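Long-range contacts in N-acetyl-beta-D glucosaminidase (Rhizomucor miehei CAU432, PDB 4ZM6), which probably removes terminal N-acetylglucosamine units through a family 3 glycoside hydrolase region and also carries a GCN5-related glucosamine N-acetyltransferase region that binds acetyl-CoA: residues Leu62-Arg67 against Asp345-Ala350; Lys72-Ile77 against Leu341-Val346; Lys473-Ala478 against Pro490-Tyr495; Thr376-Thr381 against Val530-Ala535. All coordinates share one frame; numbering follows the deposited sequence.

Contact 1 of 4, residues Leu62-Arg67 against Asp345-Ala350; sequences LQQIAR and DVLQQA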
loop_
_atom_site.group_PDB
_atom_site.type_symbol
_atom_site.label_atom_id
_atom_site.label_comp_id
_atom_site.label_asym_id
_atom_site.label_seq_id
_atom_site.Cartn_x
_atom_site.Cartn_y
_atom_site.Cartn_z
ATOM N N LEU A 62 -40.795 4.008 -23.144
ATOM C CA LEU A 62 -40.688 3.037 -22.048
ATOM C C LEU A 62 -41.022 3.695 -20.718
ATOM O O LEU A 62 -41.717 3.121 -19.875
ATOM C CB LEU A 62 -39.270 2.465 -21.969
ATOM C CG LEU A 62 -38.755 1.680 -23.177
ATOM C CD1 LEU A 62 -37.262 1.420 -23.053
ATOM C CD2 LEU A 62 -39.514 0.375 -23.332
ATOM N N GLN A 63 -40.514 4.909 -20.548
ATOM C CA GLN A 63 -40.714 5.678 -19.329
ATOM C C GLN A 63 -42.188 6.050 -19.150
ATOM O O GLN A 63 -42.719 5.988 -18.038
ATOM C CB GLN A 63 -39.851 6.944 -19.371
ATOM C CG GLN A 63 -39.081 7.224 -18.097
ATOM C CD GLN A 63 -38.038 6.162 -17.774
ATOM O OE1 GLN A 63 -37.362 5.647 -18.663
ATOM N NE2 GLN A 63 -37.901 5.839 -16.493
ATOM N N GLN A 64 -42.833 6.437 -20.251
ATOM C CA GLN A 64 -44.254 6.797 -20.248
ATOM C C GLN A 64 -45.124 5.630 -19.798
ATOM O O GLN A 64 -45.957 5.772 -18.901
ATOM C CB GLN A 64 -44.709 7.262 -21.642
ATOM C CG GLN A 64 -44.576 8.761 -21.890
ATOM C CD GLN A 64 -45.513 9.615 -21.043
ATOM O OE1 GLN A 64 -45.419 10.844 -21.059
ATOM N NE2 GLN A 64 -46.417 8.976 -20.301
ATOM N N ILE A 65 -44.913 4.481 -20.432
ATOM C CA ILE A 65 -45.652 3.255 -20.120
ATOM C C ILE A 65 -45.466 2.844 -18.657
ATOM O O ILE A 65 -46.401 2.351 -18.022
ATOM C CB ILE A 65 -45.218 2.105 -21.056
ATOM C CG1 ILE A 65 -45.707 2.382 -22.485
ATOM C CG2 ILE A 65 -45.751 0.761 -20.574
ATOM C CD1 ILE A 65 -44.896 1.688 -23.558
ATOM N N ALA A 66 -44.261 3.056 -18.132
ATOM C CA ALA A 66 -43.952 2.739 -16.742
ATOM C C ALA A 66 -44.737 3.610 -15.765
ATOM O O ALA A 66 -45.195 3.121 -14.731
ATOM C CB ALA A 66 -42.460 2.885 -16.489
ATOM N N ARG A 67 -44.889 4.893 -16.091
ATOM C CA ARG A 67 -45.610 5.827 -15.221
ATOM C C ARG A 67 -47.117 5.581 -15.251
ATOM O O ARG A 67 -47.768 5.569 -14.202
ATOM C CB ARG A 67 -45.313 7.277 -15.607
ATOM C CG ARG A 67 -45.980 8.295 -14.688
ATOM C CD ARG A 67 -45.105 9.521 -14.495
ATOM N NE ARG A 67 -45.509 10.378 -13.380
ATOM C CZ ARG A 67 -45.384 10.071 -12.088
ATOM N NH1 ARG A 67 -44.893 8.896 -11.705
ATOM N NH2 ARG A 67 -45.773 10.944 -11.165
ATOM N N ASP A 345 -37.444 15.016 -14.345
ATOM C CA ASP A 345 -36.431 15.121 -15.412
ATOM C C ASP A 345 -36.228 13.819 -16.204
ATOM O O ASP A 345 -35.622 13.825 -17.276
ATOM C CB ASP A 345 -35.091 15.648 -14.866
ATOM C CG ASP A 345 -34.560 14.834 -13.698
ATOM O OD1 ASP A 345 -35.109 13.749 -13.406
ATOM O OD2 ASP A 345 -33.584 15.292 -13.070
ATOM N N VAL A 346 -36.734 12.712 -15.668
ATOM C CA VAL A 346 -36.741 11.433 -16.374
ATOM C C VAL A 346 -37.758 11.456 -17.529
ATOM O O VAL A 346 -37.540 10.824 -18.567
ATOM C CB VAL A 346 -37.015 10.270 -15.381
ATOM C CG1 VAL A 346 -37.399 8.989 -16.093
ATOM C CG2 VAL A 346 -35.794 10.023 -14.503
ATOM N N LEU A 347 -38.855 12.193 -17.346
ATOM C CA LEU A 347 -39.888 12.362 -18.384
ATOM C C LEU A 347 -39.695 13.625 -19.226
ATOM O O LEU A 347 -39.999 13.627 -20.421
ATOM C CB LEU A 347 -41.278 12.415 -17.748
ATOM C CG LEU A 347 -41.754 11.150 -17.033
ATOM C CD1 LEU A 347 -42.897 11.471 -16.082
ATOM C CD2 LEU A 347 -42.172 10.092 -18.043
ATOM N N GLN A 348 -39.216 14.700 -18.597
ATOM C CA GLN A 348 -39.022 15.985 -19.280
ATOM C C GLN A 348 -38.195 15.880 -20.560
ATOM O O GLN A 348 -38.502 16.553 -21.545
ATOM C CB GLN A 348 -38.376 17.014 -18.343
ATOM C CG GLN A 348 -39.362 17.716 -17.419
ATOM C CD GLN A 348 -38.686 18.611 -16.393
ATOM O OE1 GLN A 348 -37.458 18.685 -16.322
ATOM N NE2 GLN A 348 -39.491 19.296 -15.589
ATOM N N GLN A 349 -37.159 15.039 -20.543
ATOM C CA GLN A 349 -36.225 14.909 -21.668
ATOM C C GLN A 349 -35.444 16.218 -21.879
ATOM O O GLN A 349 -35.947 17.310 -21.604
ATOM C CB GLN A 349 -36.954 14.416 -22.943
ATOM C CG GLN A 349 -36.420 14.915 -24.285
ATOM C CD GLN A 349 -37.089 16.201 -24.756
ATOM O OE1 GLN A 349 -38.300 16.234 -24.980
ATOM N NE2 GLN A 349 -36.301 17.261 -24.919
ATOM N N ALA A 350 -34.202 16.095 -22.339
ATOM C CA ALA A 350 -33.351 17.253 -22.588
ATOM C C ALA A 350 -33.187 17.475 -24.085
ATOM O O ALA A 350 -33.391 16.559 -24.887
ATOM C CB ALA A 350 -31.996 17.059 -21.927
#

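Contact 2 of 4, residues Lys72-Ile77 against Leu341-Val346; sequences KRPLFI and LNWDDV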
loop_
_atom_site.group_PDB
_atom_site.type_symbol
_atom_site.label_atom_id
_atom_site.label_comp_id
_atom_site.label_asym_id
_atom_site.label_seq_id
_atom_site.Cartn_x
_atom_site.Cartn_y
_atom_site.Cartn_z
ATOM N N LYS A 72 -43.822 3.017 -8.708
ATOM C CA LYS A 72 -43.428 3.975 -7.678
ATOM C C LYS A 72 -42.220 4.795 -8.150
ATOM O O LYS A 72 -42.202 6.019 -7.996
ATOM C CB LYS A 72 -43.117 3.262 -6.358
ATOM C CG LYS A 72 -43.088 4.189 -5.151
ATOM C CD LYS A 72 -42.890 3.421 -3.852
ATOM C CE LYS A 72 -42.641 4.356 -2.677
ATOM N NZ LYS A 72 -42.099 3.628 -1.495
ATOM N N ARG A 73 -41.233 4.119 -8.741
ATOM C CA ARG A 73 -40.025 4.777 -9.243
ATOM C C ARG A 73 -39.805 4.513 -10.728
ATOM O O ARG A 73 -40.273 3.501 -11.250
ATOM C CB ARG A 73 -38.806 4.300 -8.465
ATOM C CG ARG A 73 -38.798 4.767 -7.026
ATOM C CD ARG A 73 -37.569 4.268 -6.296
ATOM N NE ARG A 73 -37.652 4.550 -4.865
ATOM C CZ ARG A 73 -38.370 3.845 -3.992
ATOM N NH1 ARG A 73 -39.099 2.800 -4.383
ATOM N NH2 ARG A 73 -38.367 4.196 -2.709
ATOM N N PRO A 74 -39.075 5.416 -11.411
ATOM C CA PRO A 74 -38.828 5.244 -12.845
ATOM C C PRO A 74 -37.939 4.052 -13.163
ATOM O O PRO A 74 -37.215 3.565 -12.299
ATOM C CB PRO A 74 -38.131 6.551 -13.261
ATOM C CG PRO A 74 -38.268 7.486 -12.110
ATOM C CD PRO A 74 -38.457 6.647 -10.887
ATOM N N LEU A 75 -38.021 3.586 -14.401
ATOM C CA LEU A 75 -37.179 2.500 -14.884
ATOM C C LEU A 75 -35.714 2.903 -14.931
ATOM O O LEU A 75 -35.388 4.080 -15.098
ATOM C CB LEU A 75 -37.597 2.083 -16.301
ATOM C CG LEU A 75 -39.013 1.549 -16.535
ATOM C CD1 LEU A 75 -39.182 1.183 -18.002
ATOM C CD2 LEU A 75 -39.306 0.353 -15.645
ATOM N N PHE A 76 -34.842 1.911 -14.772
ATOM C CA PHE A 76 -33.450 2.035 -15.164
ATOM C C PHE A 76 -33.377 1.596 -16.618
ATOM O O PHE A 76 -34.034 0.636 -17.009
ATOM C CB PHE A 76 -32.542 1.140 -14.309
ATOM C CG PHE A 76 -31.866 1.852 -13.165
ATOM C CD1 PHE A 76 -31.040 2.944 -13.401
ATOM C CD2 PHE A 76 -32.014 1.400 -11.858
ATOM C CE1 PHE A 76 -30.404 3.594 -12.353
ATOM C CE2 PHE A 76 -31.377 2.043 -10.807
ATOM C CZ PHE A 76 -30.572 3.141 -11.053
ATOM N N ILE A 77 -32.581 2.303 -17.413
ATOM C CA ILE A 77 -32.337 1.939 -18.805
ATOM C C ILE A 77 -30.825 1.813 -19.003
ATOM O O ILE A 77 -30.121 2.806 -19.206
ATOM C CB ILE A 77 -32.937 2.982 -19.767
ATOM C CG1 ILE A 77 -34.450 3.083 -19.544
ATOM C CG2 ILE A 77 -32.635 2.626 -21.220
ATOM C CD1 ILE A 77 -35.140 4.091 -20.441
ATOM N N LEU A 341 -32.616 8.610 -9.882
ATOM C CA LEU A 341 -33.871 8.698 -10.637
ATOM C C LEU A 341 -34.940 9.543 -9.949
ATOM O O LEU A 341 -35.152 9.438 -8.745
ATOM C CB LEU A 341 -34.425 7.291 -10.910
ATOM C CG LEU A 341 -33.438 6.274 -11.500
ATOM C CD1 LEU A 341 -34.087 4.909 -11.654
ATOM C CD2 LEU A 341 -32.890 6.746 -12.836
ATOM N N ASN A 342 -35.598 10.393 -10.732
ATOM C CA ASN A 342 -36.787 11.113 -10.288
ATOM C C ASN A 342 -37.682 11.397 -11.494
ATOM O O ASN A 342 -37.192 11.707 -12.580
ATOM C CB ASN A 342 -36.413 12.403 -9.547
ATOM C CG ASN A 342 -35.993 13.519 -10.483
ATOM O OD1 ASN A 342 -36.831 14.199 -11.077
ATOM N ND2 ASN A 342 -34.689 13.722 -10.609
ATOM N N TRP A 343 -38.992 11.296 -11.291
ATOM C CA TRP A 343 -39.948 11.300 -12.401
ATOM C C TRP A 343 -39.901 12.543 -13.293
ATOM O O TRP A 343 -40.074 12.431 -14.505
ATOM C CB TRP A 343 -41.373 11.082 -11.880
ATOM C CG TRP A 343 -41.670 9.648 -11.578
ATOM C CD1 TRP A 343 -41.916 9.096 -10.353
ATOM C CD2 TRP A 343 -41.741 8.575 -12.525
ATOM N NE1 TRP A 343 -42.145 7.744 -10.481
ATOM C CE2 TRP A 343 -42.039 7.400 -11.804
ATOM C CE3 TRP A 343 -41.582 8.496 -13.913
ATOM C CZ2 TRP A 343 -42.188 6.159 -12.426
ATOM C CZ3 TRP A 343 -41.730 7.262 -14.533
ATOM C CH2 TRP A 343 -42.031 6.111 -13.788
ATOM N N ASP A 344 -39.656 13.710 -12.699
ATOM C CA ASP A 344 -39.710 14.977 -13.434
ATOM C C ASP A 344 -38.748 14.995 -14.621
ATOM O O ASP A 344 -39.188 14.971 -15.771
ATOM C CB ASP A 344 -39.431 16.168 -12.509
ATOM C CG ASP A 344 -40.524 16.376 -11.470
ATOM O OD1 ASP A 344 -40.830 15.421 -10.723
ATOM O OD2 ASP A 344 -41.072 17.495 -11.393
ATOM N N ASP A 345 -37.444 15.016 -14.345
ATOM C CA ASP A 345 -36.431 15.121 -15.412
ATOM C C ASP A 345 -36.228 13.819 -16.204
ATOM O O ASP A 345 -35.622 13.825 -17.276
ATOM C CB ASP A 345 -35.091 15.648 -14.866
ATOM C CG ASP A 345 -34.560 14.834 -13.698
ATOM O OD1 ASP A 345 -35.109 13.749 -13.406
ATOM O OD2 ASP A 345 -33.584 15.292 -13.070
ATOM N N VAL A 346 -36.734 12.712 -15.668
ATOM C CA VAL A 346 -36.741 11.433 -16.374
ATOM C C VAL A 346 -37.758 11.456 -17.529
ATOM O O VAL A 346 -37.540 10.824 -18.567
ATOM C CB VAL A 346 -37.015 10.270 -15.381
ATOM C CG1 VAL A 346 -37.399 8.989 -16.093
ATOM C CG2 VAL A 346 -35.794 10.023 -14.503
#

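Contact 3 of 4, residues Lys473-Ala478 against Pro490-Tyr495; sequences KRLVVA and PQVDTY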
loop_
_atom_site.group_PDB
_atom_site.type_symbol
_atom_site.label_atom_id
_atom_site.label_comp_id
_atom_site.label_asym_id
_atom_site.label_seq_id
_atom_site.Cartn_x
_atom_site.Cartn_y
_atom_site.Cartn_z
ATOM N N LYS A 473 10.027 -4.818 -49.250
ATOM C CA LYS A 473 11.154 -3.891 -49.172
ATOM C C LYS A 473 11.127 -3.159 -47.833
ATOM O O LYS A 473 12.136 -3.102 -47.127
ATOM C CB LYS A 473 11.107 -2.876 -50.322
ATOM N N ARG A 474 9.966 -2.594 -47.496
ATOM C CA ARG A 474 9.778 -1.884 -46.229
ATOM C C ARG A 474 8.390 -2.184 -45.659
ATOM O O ARG A 474 7.376 -1.699 -46.158
ATOM C CB ARG A 474 9.975 -0.382 -46.426
ATOM C CG ARG A 474 11.270 -0.031 -47.141
ATOM C CD ARG A 474 11.425 1.463 -47.346
ATOM N NE ARG A 474 12.487 1.750 -48.311
ATOM C CZ ARG A 474 12.354 1.688 -49.635
ATOM N NH1 ARG A 474 11.195 1.348 -50.196
ATOM N NH2 ARG A 474 13.396 1.963 -50.409
ATOM N N LEU A 475 8.366 -3.000 -44.609
ATOM C CA LEU A 475 7.133 -3.493 -44.007
ATOM C C LEU A 475 6.851 -2.753 -42.715
ATOM O O LEU A 475 7.767 -2.500 -41.953
ATOM C CB LEU A 475 7.283 -4.982 -43.694
ATOM C CG LEU A 475 6.105 -5.684 -43.020
ATOM C CD1 LEU A 475 4.906 -5.743 -43.959
ATOM C CD2 LEU A 475 6.522 -7.077 -42.576
ATOM N N VAL A 476 5.591 -2.397 -42.477
ATOM C CA VAL A 476 5.151 -1.954 -41.153
ATOM C C VAL A 476 3.873 -2.721 -40.826
ATOM O O VAL A 476 3.011 -2.889 -41.688
ATOM C CB VAL A 476 4.950 -0.410 -41.039
ATOM C CG1 VAL A 476 5.584 0.333 -42.208
ATOM C CG2 VAL A 476 3.483 -0.020 -40.921
ATOM N N VAL A 477 3.761 -3.192 -39.586
ATOM C CA VAL A 477 2.596 -3.956 -39.145
ATOM C C VAL A 477 1.849 -3.225 -38.027
ATOM O O VAL A 477 2.419 -2.938 -36.975
ATOM C CB VAL A 477 3.014 -5.352 -38.652
ATOM C CG1 VAL A 477 1.795 -6.154 -38.208
ATOM C CG2 VAL A 477 3.788 -6.084 -39.742
ATOM N N ALA A 478 0.572 -2.932 -38.270
ATOM C CA ALA A 478 -0.291 -2.283 -37.285
ATOM C C ALA A 478 -1.364 -3.253 -36.803
ATOM O O ALA A 478 -2.251 -3.628 -37.576
ATOM C CB ALA A 478 -0.942 -1.051 -37.893
ATOM N N PRO A 490 8.187 -12.169 -34.127
ATOM C CA PRO A 490 9.166 -11.243 -33.536
ATOM C C PRO A 490 10.252 -10.747 -34.501
ATOM O O PRO A 490 10.959 -9.800 -34.179
ATOM C CB PRO A 490 9.803 -12.063 -32.399
ATOM C CG PRO A 490 8.949 -13.274 -32.231
ATOM C CD PRO A 490 8.286 -13.520 -33.546
ATOM N N GLN A 491 10.383 -11.385 -35.664
ATOM C CA GLN A 491 11.347 -10.957 -36.686
ATOM C C GLN A 491 10.979 -9.573 -37.228
ATOM O O GLN A 491 11.858 -8.807 -37.639
ATOM C CB GLN A 491 11.424 -11.934 -37.880
ATOM C CG GLN A 491 10.994 -13.383 -37.637
ATOM C CD GLN A 491 9.499 -13.627 -37.860
ATOM O OE1 GLN A 491 8.881 -13.056 -38.767
ATOM N NE2 GLN A 491 8.917 -14.496 -37.039
ATOM N N VAL A 492 9.679 -9.272 -37.240
ATOM C CA VAL A 492 9.172 -8.014 -37.779
ATOM C C VAL A 492 9.831 -6.852 -37.054
ATOM O O VAL A 492 9.697 -6.716 -35.845
ATOM C CB VAL A 492 7.636 -7.917 -37.660
ATOM C CG1 VAL A 492 7.148 -6.517 -38.007
ATOM C CG2 VAL A 492 6.975 -8.941 -38.570
ATOM N N ASP A 493 10.548 -6.032 -37.817
ATOM C CA ASP A 493 11.360 -4.946 -37.271
ATOM C C ASP A 493 10.541 -3.719 -36.904
ATOM O O ASP A 493 10.968 -2.916 -36.070
ATOM C CB ASP A 493 12.442 -4.538 -38.277
ATOM C CG ASP A 493 13.525 -5.592 -38.439
ATOM O OD1 ASP A 493 13.898 -6.229 -37.429
ATOM O OD2 ASP A 493 14.012 -5.776 -39.578
ATOM N N THR A 494 9.370 -3.566 -37.514
ATOM C CA THR A 494 8.593 -2.340 -37.340
ATOM C C THR A 494 7.106 -2.662 -37.120
ATOM O O THR A 494 6.408 -3.114 -38.028
ATOM C CB THR A 494 8.882 -1.327 -38.484
ATOM O OG1 THR A 494 7.708 -0.570 -38.802
ATOM C CG2 THR A 494 9.405 -2.037 -39.731
ATOM N N TYR A 495 6.655 -2.419 -35.888
ATOM C CA TYR A 495 5.349 -2.855 -35.397
ATOM C C TYR A 495 4.772 -1.803 -34.450
ATOM O O TYR A 495 5.501 -1.221 -33.642
ATOM C CB TYR A 495 5.518 -4.191 -34.664
ATOM C CG TYR A 495 4.284 -4.732 -33.964
ATOM C CD1 TYR A 495 3.251 -5.321 -34.683
ATOM C CD2 TYR A 495 4.172 -4.689 -32.575
ATOM C CE1 TYR A 495 2.129 -5.823 -34.043
ATOM C CE2 TYR A 495 3.058 -5.191 -31.927
ATOM C CZ TYR A 495 2.042 -5.757 -32.666
ATOM O OH TYR A 495 0.939 -6.262 -32.026
#

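Contact 4 of 4, residues Thr376-Thr381 against Val530-Ala535; sequences TNRKNT and VDDAIA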
loop_
_atom_site.group_PDB
_atom_site.type_symbol
_atom_site.label_atom_id
_atom_site.label_comp_id
_atom_site.label_asym_id
_atom_site.label_seq_id
_atom_site.Cartn_x
_atom_site.Cartn_y
_atom_site.Cartn_z
ATOM N N THR A 376 8.124 -1.607 -31.862
ATOM C CA THR A 376 9.472 -1.804 -32.387
ATOM C C THR A 376 9.654 -1.009 -33.664
ATOM O O THR A 376 8.695 -0.688 -34.360
ATOM C CB THR A 376 9.811 -3.294 -32.642
ATOM O OG1 THR A 376 8.925 -3.844 -33.620
ATOM C CG2 THR A 376 9.704 -4.101 -31.348
ATOM N N ASN A 377 10.907 -0.682 -33.946
ATOM C CA ASN A 377 11.269 0.132 -35.088
ATOM C C ASN A 377 12.775 -0.023 -35.307
ATOM O O ASN A 377 13.533 0.953 -35.316
ATOM C CB ASN A 377 10.873 1.594 -34.832
ATOM C CG ASN A 377 10.875 2.441 -36.091
ATOM O OD1 ASN A 377 10.920 1.934 -37.213
ATOM N ND2 ASN A 377 10.819 3.743 -35.906
ATOM N N ARG A 378 13.193 -1.277 -35.469
ATOM C CA ARG A 378 14.608 -1.638 -35.550
ATOM C C ARG A 378 15.366 -0.980 -36.710
ATOM O O ARG A 378 16.540 -0.649 -36.564
ATOM C CB ARG A 378 14.771 -3.167 -35.616
ATOM C CG ARG A 378 15.124 -3.828 -34.286
ATOM C CD ARG A 378 13.963 -4.550 -33.617
ATOM N NE ARG A 378 13.612 -5.788 -34.319
ATOM C CZ ARG A 378 12.814 -6.749 -33.844
ATOM N NH1 ARG A 378 12.259 -6.663 -32.636
ATOM N NH2 ARG A 378 12.569 -7.816 -34.592
ATOM N N LYS A 379 14.699 -0.790 -37.849
ATOM C CA LYS A 379 15.325 -0.173 -39.028
ATOM C C LYS A 379 14.968 1.310 -39.199
ATOM O O LYS A 379 15.273 1.900 -40.230
ATOM C CB LYS A 379 14.906 -0.913 -40.298
ATOM C CG LYS A 379 15.012 -2.428 -40.239
ATOM C CD LYS A 379 16.452 -2.917 -40.231
ATOM C CE LYS A 379 16.600 -4.189 -41.057
ATOM N NZ LYS A 379 18.008 -4.668 -41.130
ATOM N N ASN A 380 14.322 1.908 -38.201
ATOM C CA ASN A 380 13.813 3.282 -38.304
ATOM C C ASN A 380 12.930 3.529 -39.533
ATOM O O ASN A 380 12.898 4.634 -40.066
ATOM C CB ASN A 380 14.957 4.299 -38.248
ATOM C CG ASN A 380 15.552 4.428 -36.860
ATOM O OD1 ASN A 380 15.003 5.111 -36.000
ATOM N ND2 ASN A 380 16.685 3.777 -36.639
ATOM N N THR A 381 12.203 2.495 -39.955
ATOM C CA THR A 381 11.234 2.598 -41.038
ATOM C C THR A 381 10.239 3.717 -40.750
ATOM O O THR A 381 9.934 4.524 -41.628
ATOM C CB THR A 381 10.471 1.269 -41.209
ATOM O OG1 THR A 381 11.408 0.193 -41.365
ATOM C CG2 THR A 381 9.546 1.316 -42.420
ATOM N N VAL A 530 9.044 -10.594 -27.300
ATOM C CA VAL A 530 9.455 -9.268 -27.759
ATOM C C VAL A 530 9.911 -8.447 -26.551
ATOM O O VAL A 530 9.089 -7.845 -25.853
ATOM C CB VAL A 530 8.308 -8.525 -28.473
ATOM C CG1 VAL A 530 8.808 -7.204 -29.041
ATOM C CG2 VAL A 530 7.702 -9.389 -29.568
ATOM N N ASP A 531 11.221 -8.430 -26.314
ATOM C CA ASP A 531 11.802 -7.820 -25.112
ATOM C C ASP A 531 12.499 -6.480 -25.362
ATOM O O ASP A 531 12.826 -5.769 -24.410
ATOM C CB ASP A 531 12.780 -8.802 -24.460
ATOM C CG ASP A 531 12.079 -10.017 -23.883
ATOM O OD1 ASP A 531 11.355 -9.858 -22.875
ATOM O OD2 ASP A 531 12.244 -11.126 -24.438
ATOM N N ASP A 532 12.711 -6.132 -26.629
ATOM C CA ASP A 532 13.376 -4.872 -26.981
ATOM C C ASP A 532 12.363 -3.766 -27.307
ATOM O O ASP A 532 12.590 -2.948 -28.207
ATOM C CB ASP A 532 14.389 -5.076 -28.129
ATOM C CG ASP A 532 13.773 -5.714 -29.370
ATOM O OD1 ASP A 532 13.189 -6.816 -29.259
ATOM O OD2 ASP A 532 13.890 -5.119 -30.460
ATOM N N ALA A 533 11.260 -3.731 -26.555
ATOM C CA ALA A 533 10.254 -2.680 -26.698
ATOM C C ALA A 533 10.912 -1.303 -26.548
ATOM O O ALA A 533 11.821 -1.139 -25.739
ATOM C CB ALA A 533 9.149 -2.869 -25.664
ATOM N N ILE A 534 10.472 -0.331 -27.348
ATOM C CA ILE A 534 11.046 1.023 -27.317
ATOM C C ILE A 534 10.554 1.786 -26.095
ATOM O O ILE A 534 9.350 1.973 -25.918
ATOM C CB ILE A 534 10.673 1.847 -28.571
ATOM C CG1 ILE A 534 11.325 1.255 -29.819
ATOM C CG2 ILE A 534 11.091 3.309 -28.408
ATOM C CD1 ILE A 534 10.774 1.821 -31.107
ATOM N N ALA A 535 11.495 2.252 -25.277
ATOM C CA ALA A 535 11.178 2.984 -24.055
ATOM C C ALA A 535 11.214 4.498 -24.293
ATOM O O ALA A 535 12.273 5.043 -24.607
ATOM C CB ALA A 535 12.162 2.605 -22.958
#

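Contact 1 of 4, residues Leu62-Arg67 against Asp345-Ala350
The side-chain amide nitrogen NE2 of Gln63 is buried against Val346 and makes a weak hydrogen bond to the backbone oxygen of Leu75, in the loop leading into strand 76-79. This is helix-on-helix packing at the surface of the TIM-barrel-type domain of family 3 hydrolases: helix 52-68 meets the short helix 343-348, with Gln63 and Leu347 nearest at 6.8 Å between their CA atoms. No hydrogen bond spans the two segments. The Gln63 chain, bent at chi2, crosses Val346 at about a right angle and lies against CG1; the model places these groups too close for their exact spacing to be trusted. The two methyls of Leu347 divide between Gln63 and Arg67. CD2 sits 4.1 Å from Gln63 CB and the same distance from the Gln63 carbonyl oxygen, while CD1 lies against the Arg67 chain. The Arg67 guanidinium also makes a cation-pi contact with Trp343, the first residue of helix 343-348. Chi1 sets Arg67 CG anti to the backbone N (-177°); beyond the bend at chi2, the Arg67 and Leu347 side chains cross at about a right angle, and Arg67 NE lies 3.9 Å from Leu347 CD1.

Contact 2 of 4, residues Lys72-Ile77 against Leu341-Val346
Pro74 lies over one face of the Trp343 indole as a CH-pi contact. Its CG stands 3.8 Å from the centroid of the six-membered ring, 16° off the normal. Trp343 CG is anti to the carbonyl carbon, beside the backbone N (chi1 -79°). The indole is held in rotation from its edge: NE1 donates to Lys72 O at 3.0 Å with an N-H...O angle of 162°. The oxygen is in the ring plane, although the donor stands above the plane of the Lys72 carbonyl. One aromatic group is thus used twice, face for proline and edge for backbone. A second CH-pi pair runs the other way: Leu341 CD1 points at the middle of the Phe76 ring, 3.8 Å from its centroid and over the face. Leu341 CB also backs onto Pro74 CG at 4.0 Å, and Val346 CG1 meets Pro74 CB at 3.8 Å, so the proline is wedged among three side chains. Phe76 additionally meets Trp129 edge-to-face. Asn342 precedes the helix as its N-cap, its OD1 accepting weakly from Asp345 N, and its ND2 donates to Asp345 OD2 at 3.1 Å. The arrangement joins an N-capped helix, just after helix 323-340, to the loop entering parallel strand 76-79 of the TIM-barrel-type domain and to that strand's first residue.

Contact 3 of 4, residues Lys473-Ala478 against Pro490-Tyr495
Leu475 opens the contact loosely: its CD2 comes within 4.4 Å of Val492 CG2, on the side of the sheet where helix 459-471 packs. Val476 turns to the other side, where its CB lies 3.6 Å from Thr494 OG1. Val477 does most of the pairing. Its N donates to Thr494 O at 3.1 Å, its own O receives a 3.3 Å contact from Tyr495 CA, and further backbone bonding joins it to Leu496, so its polar groups straddle Tyr495. With CG1 anti to the backbone N, Val477 sets that methyl 3.9 Å from Tyr495 CD1, while CG2 meets Val492 CG1 at 3.8 Å, the two side chains crossing at about a right angle. Val465 of helix 459-471 touches Val477 and Val492, and Tyr495 OH is bonded to Pro483 O. This is the pairing of adjacent parallel strands, 475-479 and 494-497, joined without a helix, in the alpha/beta sheet that follows the barrel in two-domain members of family 3.

Contact 4 of 4, residues Thr376-Thr381 against Val530-Ala535
Arg378 and Asp532 form the salt bridge between these segments: NH1 donates to OD2 at 3.1 Å, on the syn lone pair. The bond is bent, 141° at the hydrogen, with the oxygen tilted from the guanidinium plane; the two flat groups are 34° apart. The other guanidinium nitrogens are satisfied within the fold, NE by a salt bridge to Asp493 OD1 and NH2 by Pro490 O, with Gln491 O as a weak extra acceptor. The chain bends at chi2 and chi3, which place CD and NE. Thr376 OG1 is bonded to Gln486 OE1 and weakly to Asp493 O, leaving its methyl CG2 to meet Val530 CG1 at 4.0 Å. Asn377 ND2 donates to Leu382 O, and Asn377 O accepts from Asn380 N to close a type I beta turn. Asn377 CB meets Ile534 CD1 at 3.7 Å. Ile534 also bonds through its backbone to Val375, and its side chain is about 11 Å from that of Arg520, which binds acetyl-CoA. The arrangement is that of an irregular segment between helix 503-513 and strand 540-543, laid along strand 373-377, the outermost strand of the alpha/beta sheet within this chain.

How the contacts relate
From the N terminus, contacts 1 and 2 come first. Helix 52-68 and the loop into strand 76-79 follow one another, and both are met some 260 to 280 residues later by the same stretch around helix 343-348, with Asp345 and Val346 shared; the two loops open one after the other and close on that stretch. Together they bring the chain around helix 343-348 back onto helix 52-68 and the approach to strand 76-79. The chain then enters the mixed sheet, where contact 4 opens at strand 373-377 and closes only at 530-535, enclosing the short loop of contact 3. Strands 373-377 and 494-497 are neighbours, so contacts 3 and 4 touch. The two pairs lie in series, with centres 53 to 55 Å apart.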